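Local coordinates for 33-36 kDa outer membrane protein (Acinetobacter baumannii, PDB 6GIE), which forms a beta-barrel channel of the outer membrane and, as a porin, probably lets small solutes pass, perhaps with a link to carbapenem susceptibility, at residues A238-D242 with D251-G255. Sequence-based numbering, arbitrary orientation.
Sequences ASFAD and DHVWG. With C8E ((hydroxyethyloxy)tri(ethyloxy)octane), chain D; C8E ((hydroxyethyloxy)tri(ethyloxy)octane), chain E.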
loop_
_atom_site.group_PDB
_atom_site.type_symbol
_atom_site.label_atom_id
_atom_site.label_comp_id
_atom_site.label_asym_id
_atom_site.label_seq_id
_atom_site.Cartn_x
_atom_site.Cartn_y
_atom_site.Cartn_z
ATOM N N ALA A 238 1.007 -8.542 -9.235
ATOM C CA ALA A 238 0.232 -9.633 -8.735
ATOM C C ALA A 238 0.406 -9.766 -7.237
ATOM O O ALA A 238 1.369 -9.242 -6.655
ATOM C CB ALA A 238 0.626 -10.945 -9.460
ATOM N N SER A 239 -0.513 -10.477 -6.609
ATOM C CA SER A 239 -0.522 -10.579 -5.168
ATOM C C SER A 239 -1.261 -11.793 -4.722
ATOM O O SER A 239 -2.060 -12.386 -5.438
ATOM C CB SER A 239 -1.186 -9.317 -4.489
ATOM O OG SER A 239 -2.528 -9.254 -4.873
ATOM N N PHE A 240 -0.974 -12.170 -3.496
ATOM C CA PHE A 240 -1.411 -13.449 -2.987
ATOM C C PHE A 240 -1.500 -13.266 -1.510
ATOM O O PHE A 240 -0.700 -12.515 -0.915
ATOM C CB PHE A 240 -0.444 -14.614 -3.313
ATOM C CG PHE A 240 -0.872 -15.914 -2.691
ATOM C CD1 PHE A 240 -1.833 -16.752 -3.327
ATOM C CD2 PHE A 240 -0.395 -16.288 -1.427
ATOM C CE1 PHE A 240 -2.281 -17.947 -2.733
ATOM C CE2 PHE A 240 -0.852 -17.466 -0.820
ATOM C CZ PHE A 240 -1.801 -18.285 -1.478
ATOM N N ALA A 241 -2.464 -13.939 -0.905
ATOM C CA ALA A 241 -2.534 -13.884 0.534
ATOM C C ALA A 241 -3.263 -15.104 1.083
ATOM O O ALA A 241 -4.085 -15.712 0.440
ATOM C CB ALA A 241 -3.182 -12.564 0.975
ATOM N N ASP A 242 -2.845 -15.517 2.245
ATOM C CA ASP A 242 -3.483 -16.636 2.929
ATOM C C ASP A 242 -4.124 -16.013 4.171
ATOM O O ASP A 242 -3.446 -15.332 4.978
ATOM C CB ASP A 242 -2.467 -17.715 3.343
ATOM C CG ASP A 242 -3.126 -18.931 3.949
ATOM O OD1 ASP A 242 -3.615 -18.817 5.082
ATOM O OD2 ASP A 242 -3.161 -20.018 3.308
ATOM N N ASP A 251 -10.154 -18.740 2.617
ATOM C CA ASP A 251 -8.801 -19.275 2.762
ATOM C C ASP A 251 -7.740 -18.501 1.933
ATOM O O ASP A 251 -6.776 -17.989 2.472
ATOM C CB ASP A 251 -8.801 -20.757 2.386
ATOM C CG ASP A 251 -8.252 -21.637 3.485
ATOM O OD1 ASP A 251 -8.880 -21.685 4.578
ATOM O OD2 ASP A 251 -7.186 -22.266 3.260
ATOM N N HIS A 252 -7.898 -18.401 0.626
ATOM C CA HIS A 252 -6.836 -17.819 -0.216
ATOM C C HIS A 252 -7.333 -16.642 -1.061
ATOM O O HIS A 252 -8.491 -16.642 -1.496
ATOM C CB HIS A 252 -6.236 -18.920 -1.089
ATOM C CG HIS A 252 -5.728 -20.072 -0.289
ATOM N ND1 HIS A 252 -6.295 -21.327 -0.341
ATOM C CD2 HIS A 252 -4.750 -20.139 0.647
ATOM C CE1 HIS A 252 -5.675 -22.125 0.510
ATOM N NE2 HIS A 252 -4.732 -21.430 1.123
ATOM N N VAL A 253 -6.463 -15.647 -1.244
ATOM C CA VAL A 253 -6.720 -14.480 -2.083
ATOM C C VAL A 253 -5.598 -14.252 -3.085
ATOM O O VAL A 253 -4.446 -14.259 -2.704
ATOM C CB VAL A 253 -6.812 -13.213 -1.254
ATOM C CG1 VAL A 253 -6.968 -12.000 -2.148
ATOM C CG2 VAL A 253 -7.982 -13.332 -0.285
ATOM N N TRP A 254 -5.941 -14.045 -4.356
ATOM C CA TRP A 254 -4.968 -13.679 -5.358
ATOM C C TRP A 254 -5.509 -12.561 -6.277
ATOM O O TRP A 254 -6.730 -12.409 -6.458
ATOM C CB TRP A 254 -4.494 -14.920 -6.110
ATOM C CG TRP A 254 -5.499 -15.635 -6.836
ATOM C CD1 TRP A 254 -5.673 -15.594 -8.175
ATOM C CD2 TRP A 254 -6.497 -16.551 -6.323
ATOM N NE1 TRP A 254 -6.737 -16.394 -8.549
ATOM C CE2 TRP A 254 -7.257 -16.997 -7.430
ATOM C CE3 TRP A 254 -6.840 -17.013 -5.045
ATOM C CZ2 TRP A 254 -8.341 -17.901 -7.294
ATOM C CZ3 TRP A 254 -7.922 -17.887 -4.904
ATOM C CH2 TRP A 254 -8.650 -18.337 -6.026
ATOM N N GLY A 255 -4.599 -11.738 -6.777
ATOM C CA GLY A 255 -4.964 -10.641 -7.587
ATOM C C GLY A 255 -3.960 -10.222 -8.636
ATOM O O GLY A 255 -2.779 -10.537 -8.557
HETATM O O12 C8E D . -8.214 -19.350 -10.770
HETATM C C13 C8E D . -8.287 -18.630 -12.001
HETATM C C14 C8E D . -7.232 -17.532 -12.024
HETATM O O15 C8E D . -7.840 -16.291 -11.669
HETATM C C16 C8E D . -7.215 -15.119 -12.202
HETATM C C17 C8E D . -6.419 -14.478 -11.079
HETATM O O18 C8E D . -5.748 -13.296 -11.504
HETATM C C19 C8E D . -4.852 -12.800 -10.523
HETATM C C20 C8E D . -3.514 -13.521 -10.548
HETATM O O21 C8E D . -2.622 -12.815 -11.421
HETATM C C14 C8E E . 2.249 -10.128 -13.543
HETATM O O15 C8E E . 2.749 -10.076 -12.207
HETATM C C16 C8E E . 4.118 -10.475 -12.098
HETATM C C17 C8E E . 4.502 -10.844 -10.670
HETATM O O18 C8E E . 4.249 -12.240 -10.419
HETATM C C19 C8E E . 4.939 -12.792 -9.290
HETATM C C20 C8E E . 4.008 -12.963 -8.101
HETATM O O21 C8E E . 4.174 -14.291 -7.613
#
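Asp251 enters the contact through its backbone, its O lying 3.6 Å from CA of Asp242 in a CA-H...O contact; with His252 it forms a classic beta bulge opposite Asn276 on the next strand. His252 stands alongside Asp242, both side chains pointing the same way, and NE2 of His252 comes 3.0 Å from OD2 of Asp242. With CG of Asp242 anti to the backbone N (chi1 -175°), the carboxylate comes to the edge of the imidazole, the two planes 69° apart, while CD2 of His252 also meets Phe240 CZ at 4.1 Å. Val253 and Ala241 form a hydrogen-bonded pair with two reciprocal bonds: Val253 N gives a nearly straight one (168°) to Ala241 O, and Val253 O takes a 2.7 Å bond from Ala241 N. Trp254 lies on the same side of the sheet as Phe240, its CB 4.3 Å from Phe240 CD1, but the indole swings off so that NE1 makes a weak, in-plane bond to O15 of the chain D detergent. Gly255 closes a second reciprocal pair with Ser239, whose OG sits over the glycine. The backbone bonds zip up this barrel hairpin, and detergent beside Trp254 and Ala238 suggests that Phe240 and Trp254 lie on the membrane-facing side of the wall.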